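Local coordinates for IG hypothetical 16092 (Bacillus cereus ATCC 14579, PDB 1YQH), which is of unknown function but may bind thiamine or a related small molecule, as a member of the UPF0045 (DUF77) family, at the interface of chains A and B and the interface of chains A and C. Coordinates in Å, arbitrary orientation; residue numbers count along the deposited sequence, not the author numbering. Chains: chain A/B/C, IG hypothetical 16092.

Contact 1: the interface of chains A and B. Residues chain A 42-45, 100; chain B 42, 44, 96, 99-100.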
ATOM      1  N   GLU A  42       7.940   0.546 -15.664  1.00  9.93           N
ATOM      2  CA  GLU A  42       9.167   1.081 -15.110  1.00 11.10           C
ATOM      3  C   GLU A  42       9.381   0.506 -13.724  1.00 11.46           C
ATOM      4  O   GLU A  42       8.505   0.610 -12.866  1.00 11.99           O
ATOM      5  CB  GLU A  42       9.110   2.599 -15.036  1.00 11.83           C
ATOM      6  CG  GLU A  42      10.416   3.230 -14.589  1.00 14.35           C
ATOM      7  CD  GLU A  42      10.287   4.730 -14.469  1.00 16.66           C
ATOM      8  OE1 GLU A  42      10.894   5.435 -15.296  1.00 21.64           O
ATOM      9  OE2 GLU A  42       9.547   5.200 -13.580  1.00 17.28           O
ATOM     10  N   VAL A  43      10.541  -0.109 -13.532  1.00 11.06           N
ATOM     11  CA  VAL A  43      10.922  -0.644 -12.236  1.00 10.87           C
ATOM     12  C   VAL A  43      11.460   0.494 -11.352  1.00 10.94           C
ATOM     13  O   VAL A  43      12.388   1.222 -11.738  1.00 11.59           O
ATOM     14  CB  VAL A  43      11.963  -1.783 -12.381  1.00  9.95           C
ATOM     15  CG1 VAL A  43      12.359  -2.315 -11.001  1.00 11.30           C
ATOM     16  CG2 VAL A  43      11.392  -2.933 -13.245  1.00 10.25           C
ATOM     17  N   GLY A  44      10.827   0.671 -10.194  1.00 10.70           N
ATOM     18  CA  GLY A  44      11.310   1.627  -9.185  1.00 11.27           C
ATOM     19  C   GLY A  44      11.894   0.885  -8.001  1.00 11.19           C
ATOM     20  O   GLY A  44      11.818  -0.351  -7.915  1.00 11.71           O
ATOM     21  N   ALA A  45      12.487   1.639  -7.077  1.00 11.35           N
ATOM     22  CA  ALA A  45      13.166   1.031  -5.929  1.00 11.64           C
ATOM     23  C   ALA A  45      12.201   0.286  -4.997  1.00 11.37           C
ATOM     24  O   ALA A  45      12.604  -0.691  -4.362  1.00 12.35           O
ATOM     25  CB  ALA A  45      13.913   2.102  -5.148  1.00 11.77           C
ATOM     26  N   ARG A 100       9.717  15.320 -14.323  1.00 20.34           N
ATOM     27  CA  ARG A 100      10.897  14.660 -14.836  1.00 21.05           C
ATOM     28  C   ARG A 100      11.547  15.464 -15.955  1.00 22.01           C
ATOM     29  O   ARG A 100      10.875  15.886 -16.897  1.00 21.41           O
ATOM     30  CB  ARG A 100      10.539  13.269 -15.345  1.00 21.16           C
ATOM     31  CG  ARG A 100      10.080  12.335 -14.252  1.00 21.18           C
ATOM     32  CD  ARG A 100      10.149  10.939 -14.749  1.00 22.75           C
ATOM     33  NE  ARG A 100       9.819   9.973 -13.710  1.00 21.96           N
ATOM     34  CZ  ARG A 100      10.044   8.672 -13.829  1.00 21.58           C
ATOM     35  NH1 ARG A 100      10.618   8.198 -14.936  1.00 21.85           N
ATOM     36  NH2 ARG A 100       9.713   7.849 -12.850  1.00 19.23           N
TER
ATOM     37  N   GLU B  42      12.712  10.497  -7.018  1.00 10.41           N
ATOM     38  CA  GLU B  42      12.151  10.326  -8.349  1.00 10.69           C
ATOM     39  C   GLU B  42      10.642  10.245  -8.249  1.00 10.79           C
ATOM     40  O   GLU B  42      10.118   9.438  -7.469  1.00 11.91           O
ATOM     41  CB  GLU B  42      12.696   9.059  -9.021  1.00 11.12           C
ATOM     42  CG  GLU B  42      12.272   8.963 -10.481  1.00 14.87           C
ATOM     43  CD  GLU B  42      12.755   7.697 -11.150  1.00 18.86           C
ATOM     44  OE1 GLU B  42      13.411   7.817 -12.208  1.00 22.24           O
ATOM     45  OE2 GLU B  42      12.474   6.597 -10.626  1.00 19.86           O
ATOM     46  N   GLY B  44       7.267   9.010  -9.476  1.00 10.92           N
ATOM     47  CA  GLY B  44       6.641   7.950 -10.288  1.00 10.95           C
ATOM     48  C   GLY B  44       5.161   8.241 -10.470  1.00 11.74           C
ATOM     49  O   GLY B  44       4.610   9.147  -9.833  1.00 11.43           O
ATOM     50  N   VAL B  96      17.432  -0.957  -8.324  1.00 17.17           N
ATOM     51  CA  VAL B  96      17.008  -0.798  -9.721  1.00 16.70           C
ATOM     52  C   VAL B  96      18.049  -1.065 -10.814  1.00 16.51           C
ATOM     53  O   VAL B  96      17.679  -1.140 -11.980  1.00 16.26           O
ATOM     54  CB  VAL B  96      16.365   0.596  -9.996  1.00 17.02           C
ATOM     55  CG1 VAL B  96      15.229   0.875  -9.014  1.00 16.65           C
ATOM     56  CG2 VAL B  96      17.409   1.684  -9.956  1.00 17.01           C
ATOM     57  N   TYR B  99      17.531  -3.394 -13.719  1.00 18.23           N
ATOM     58  CA  TYR B  99      16.210  -3.303 -14.340  1.00 19.14           C
ATOM     59  C   TYR B  99      15.941  -2.067 -15.174  1.00 19.84           C
ATOM     60  O   TYR B  99      14.825  -1.891 -15.683  1.00 20.19           O
ATOM     61  CB  TYR B  99      15.141  -3.399 -13.261  1.00 18.92           C
ATOM     62  CG  TYR B  99      15.226  -4.647 -12.439  1.00 19.68           C
ATOM     63  CD1 TYR B  99      15.311  -4.579 -11.050  1.00 18.37           C
ATOM     64  CD2 TYR B  99      15.228  -5.906 -13.050  1.00 19.68           C
ATOM     65  CE1 TYR B  99      15.370  -5.731 -10.284  1.00 20.59           C
ATOM     66  CE2 TYR B  99      15.298  -7.057 -12.291  1.00 20.71           C
ATOM     67  CZ  TYR B  99      15.372  -6.967 -10.922  1.00 20.53           C
ATOM     68  OH  TYR B  99      15.432  -8.112 -10.169  1.00 22.10           O
ATOM     69  N   ARG B 100      16.948  -1.214 -15.307  1.00 19.88           N
ATOM     70  CA  ARG B 100      16.843  -0.015 -16.120  1.00 20.85           C
ATOM     71  C   ARG B 100      18.022   0.101 -17.078  1.00 21.66           C
ATOM     72  O   ARG B 100      19.166  -0.089 -16.670  1.00 21.46           O
ATOM     73  CB  ARG B 100      16.800   1.210 -15.220  1.00 20.67           C
ATOM     74  CG  ARG B 100      15.512   1.347 -14.438  1.00 21.72           C
ATOM     75  CD  ARG B 100      15.488   2.702 -13.780  1.00 23.49           C
ATOM     76  NE  ARG B 100      14.284   2.911 -12.993  1.00 23.05           N
ATOM     77  CZ  ARG B 100      13.826   4.108 -12.634  1.00 23.37           C
ATOM     78  NH1 ARG B 100      12.719   4.195 -11.911  1.00 20.20           N
ATOM     79  NH2 ARG B 100      14.471   5.216 -13.002  1.00 22.47           N
TER
HETATM   80  O   HOH W   1      12.501  -0.340 -15.631  1.00 13.49           O
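Two arginines and two glutamates interleave across a two-fold axis in this patch of the UPF0045 protein, where strand 40-43 of one chain meets the C-terminal segment of the other. The carbonyl oxygen of A:Val43 is gripped side-on by B:Arg100. B:Arg100 NE reaches A:Val43 O at 2.8 Å, nearly along the C=O axis. B:Arg100 NH1 meets A:Val43 O at 3.0 Å, from above the carbonyl plane. The outer end of that guanidinium is used as well: NH2 of B:Arg100 makes a straight bond of 2.9 Å to OE1 of B:Glu42, and NH1 takes OE2, each through the syn lone pair. A:Arg100 holds A:Glu42 end-on in the same manner, NH1 to OE1 at 2.8 Å. Each ion pair then lies over the other. The A:Arg100 guanidinium and the B:Glu42 carboxylate stack with planes 9° apart, and A:Glu42 sits over B:Arg100 at 19°. OE2 of A:Glu42 and OE2 of B:Glu42 come within 4.4 Å; the guanidiniums would offset the likely repulsion and may favour the ionised form of both carboxylates. With CG anti to the backbone N (chi1 -174° in A:Glu42) and the chain extended beyond it, each glutamate carries its carboxylate out to its own chain's Arg100. Farther out, CB of B:Tyr99 packs on A:Val43 CB at 3.7 Å, and a water links A:Val43 N to B:Tyr99 O. CG1 of B:Val96, ending helix 92-96, presses on the A:Gly44-A:Ala45 peptide, 3.4 Å from A:Ala45 N.

Contact 2: the interface of chains A and C. Residues chain A 78-82; chain C 77-81.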
ATOM      1  N   THR A  78       2.063  -9.272  -1.548  1.00 10.44           N
ATOM      2  CA  THR A  78       1.983  -8.536  -2.804  1.00 10.87           C
ATOM      3  C   THR A  78       1.165  -7.267  -2.581  1.00 11.65           C
ATOM      4  O   THR A  78       0.069  -7.330  -2.042  1.00 13.02           O
ATOM      5  CB  THR A  78       1.369  -9.439  -3.915  1.00 11.16           C
ATOM      6  OG1 THR A  78       2.176 -10.618  -4.078  1.00 11.11           O
ATOM      7  CG2 THR A  78       1.267  -8.703  -5.274  1.00 11.89           C
ATOM      8  N   SER A  79       1.710  -6.124  -2.993  1.00 11.47           N
ATOM      9  CA  SER A  79       1.032  -4.837  -2.839  1.00 12.29           C
ATOM     10  C   SER A  79       0.705  -4.310  -4.232  1.00 12.00           C
ATOM     11  O   SER A  79       1.504  -4.453  -5.157  1.00 12.32           O
ATOM     12  CB  SER A  79       1.925  -3.825  -2.117  1.00 12.71           C
ATOM     13  OG  SER A  79       2.344  -4.295  -0.843  1.00 15.00           O
ATOM     14  N   ILE A  80      -0.464  -3.705  -4.374  1.00 11.76           N
ATOM     15  CA  ILE A  80      -0.910  -3.177  -5.656  1.00 12.61           C
ATOM     16  C   ILE A  80      -1.560  -1.829  -5.397  1.00 13.03           C
ATOM     17  O   ILE A  80      -2.269  -1.661  -4.397  1.00 13.08           O
ATOM     18  CB  ILE A  80      -1.964  -4.114  -6.347  1.00 12.23           C
ATOM     19  CG1 ILE A  80      -1.420  -5.540  -6.511  1.00 12.19           C
ATOM     20  CG2 ILE A  80      -2.385  -3.537  -7.708  1.00 12.99           C
ATOM     21  CD1 ILE A  80      -2.466  -6.600  -6.869  1.00 12.59           C
ATOM     22  N   LYS A  81      -1.296  -0.861  -6.277  1.00 13.20           N
ATOM     23  CA  LYS A  81      -2.059   0.376  -6.273  1.00 13.90           C
ATOM     24  C   LYS A  81      -2.547   0.628  -7.698  1.00 13.29           C
ATOM     25  O   LYS A  81      -1.760   0.541  -8.650  1.00 14.00           O
ATOM     26  CB  LYS A  81      -1.202   1.543  -5.801  1.00 14.46           C
ATOM     27  CG  LYS A  81      -2.020   2.717  -5.278  1.00 18.42           C
ATOM     28  CD  LYS A  81      -1.138   3.746  -4.579  1.00 24.04           C
ATOM     29  CE  LYS A  81      -0.798   3.370  -3.125  1.00 26.31           C
ATOM     30  NZ  LYS A  81      -1.941   3.534  -2.164  1.00 28.43           N
ATOM     31  N   ILE A  82      -3.831   0.923  -7.840  1.00 12.23           N
ATOM     32  CA  ILE A  82      -4.427   1.112  -9.160  1.00 11.42           C
ATOM     33  C   ILE A  82      -5.007   2.511  -9.251  1.00 11.06           C
ATOM     34  O   ILE A  82      -5.744   2.930  -8.357  1.00 10.61           O
ATOM     35  CB  ILE A  82      -5.570   0.096  -9.461  1.00 11.47           C
ATOM     36  CG1 ILE A  82      -5.113  -1.344  -9.203  1.00 11.70           C
ATOM     37  CG2 ILE A  82      -6.095   0.250 -10.907  1.00 12.32           C
ATOM     38  CD1 ILE A  82      -6.245  -2.374  -9.241  1.00 11.10           C
TER
ATOM     39  N   ILE C  77      -8.556   5.600  -6.567  1.00 10.42           N
ATOM     40  CA  ILE C  77      -7.250   5.017  -6.275  1.00 10.31           C
ATOM     41  C   ILE C  77      -7.511   3.799  -5.396  1.00 10.84           C
ATOM     42  O   ILE C  77      -8.068   3.920  -4.287  1.00 10.41           O
ATOM     43  CB  ILE C  77      -6.313   6.008  -5.550  1.00 11.05           C
ATOM     44  CG1 ILE C  77      -6.160   7.323  -6.327  1.00 11.72           C
ATOM     45  CG2 ILE C  77      -4.941   5.352  -5.245  1.00 11.09           C
ATOM     46  CD1 ILE C  77      -5.531   7.185  -7.741  1.00 14.27           C
ATOM     47  N   THR C  78      -7.133   2.629  -5.902  1.00 10.44           N
ATOM     48  CA  THR C  78      -7.448   1.376  -5.224  1.00 10.87           C
ATOM     49  C   THR C  78      -6.149   0.737  -4.741  1.00 11.65           C
ATOM     50  O   THR C  78      -5.211   0.593  -5.513  1.00 13.02           O
ATOM     51  CB  THR C  78      -8.241   0.436  -6.180  1.00 11.16           C
ATOM     52  OG1 THR C  78      -9.448   1.090  -6.607  1.00 11.11           O
ATOM     53  CG2 THR C  78      -8.604  -0.910  -5.506  1.00 11.89           C
ATOM     54  N   SER C  79      -6.104   0.367  -3.463  1.00 11.47           N
ATOM     55  CA  SER C  79      -4.919  -0.256  -2.873  1.00 12.29           C
ATOM     56  C   SER C  79      -5.283  -1.688  -2.494  1.00 12.00           C
ATOM     57  O   SER C  79      -6.389  -1.947  -2.020  1.00 12.32           O
ATOM     58  CB  SER C  79      -4.467   0.494  -1.618  1.00 12.71           C
ATOM     59  OG  SER C  79      -4.199   1.864  -1.882  1.00 15.00           O
ATOM     60  N   ILE C  80      -4.354  -2.607  -2.705  1.00 11.76           N
ATOM     61  CA  ILE C  80      -4.580  -4.016  -2.410  1.00 12.61           C
ATOM     62  C   ILE C  80      -3.315  -4.560  -1.767  1.00 13.03           C
ATOM     63  O   ILE C  80      -2.205  -4.200  -2.176  1.00 13.08           O
ATOM     64  CB  ILE C  80      -4.878  -4.851  -3.706  1.00 12.23           C
ATOM     65  CG1 ILE C  80      -6.064  -4.266  -4.486  1.00 12.19           C
ATOM     66  CG2 ILE C  80      -5.141  -6.322  -3.348  1.00 12.99           C
ATOM     67  CD1 ILE C  80      -6.233  -4.798  -5.912  1.00 12.59           C
ATOM     68  N   LYS C  81      -3.482  -5.399  -0.743  1.00 13.20           N
ATOM     69  CA  LYS C  81      -2.364  -6.171  -0.226  1.00 13.90           C
ATOM     70  C   LYS C  81      -2.800  -7.634  -0.158  1.00 13.29           C
ATOM     71  O   LYS C  81      -3.885  -7.937   0.356  1.00 14.00           O
ATOM     72  CB  LYS C  81      -1.958  -5.683   1.158  1.00 14.46           C
ATOM     73  CG  LYS C  81      -0.529  -6.058   1.532  1.00 18.42           C
ATOM     74  CD  LYS C  81      -0.075  -5.336   2.797  1.00 24.04           C
ATOM     75  CE  LYS C  81       0.399  -3.894   2.538  1.00 26.31           C
ATOM     76  NZ  LYS C  81       1.740  -3.797   1.869  1.00 28.43           N
TER
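Strand 75-84 of chain A pairs edge to edge with its own copy in chain C, running antiparallel, so that the sheets of the two subunits join into one. The two-fold axis passes between A:Ile80 and C:Ile80, which exchange a reciprocal pair of backbone bonds: A:Ile80 N to C:Ile80 O is 2.8 Å, and the twin bond returns from C:Ile80 N to A:Ile80 O. On one side of the axis the ladder goes on with A:Ile82 N to C:Thr78 O at 2.7 Å and C:Thr78 N to A:Ile82 O at 2.8 Å; the axis repeats this pair on the other side with the chains exchanged. All have the donor in the carbonyl plane. This backbone seam is the tight part, and the side chains above and below it meet more loosely.

Ile80 and Ile82 sit on one face. A:Ile80 and C:Ile80 meet flank to flank across the axis, CB to CB at 4.0 Å, each with CG1 anti to the carbonyl carbon and beside the backbone N (chi1 -56°). Beyond them the tips of A:Ile82 and C:Ile80 also meet, crossing obliquely, CD1 to CD1 at 4.1 Å.

The opposite face carries lysine and serine, with C:Ile77 beside them, and is probably nearer solvent. Each lysine starts with CG anti to the backbone N (chi1 -158°), runs across the seam, and turns at chi3 and chi4 to bring its amine down on the partner's serine. On the way, A:Lys81 CG brushes C:Ile77 CG2 at 3.9 Å. The serine hydroxyl stands beside its own backbone N, facing the arriving amine. NZ of A:Lys81 ends as donor to OG of C:Ser79, 2.8 Å away.

Contact 1 and contact 2 share no residues, and their C-alpha centres lie about 18 Å apart. Chain A takes part in both, using strand 40-43 and its C-terminal segment for contact 1 and the edge strand 75-84 for contact 2. Each has its own two-fold axis, so one subunit can hold a different partner through each at once. That fits the deposited assembly of four copies: two kinds of dimer contact, repeated, would be enough to build it. Contact 1 rests on arginines reaching a partner's backbone and on stacked ion pairs, contact 2 mainly on strand pairing; the tetramer may or may not be the form present in the cell.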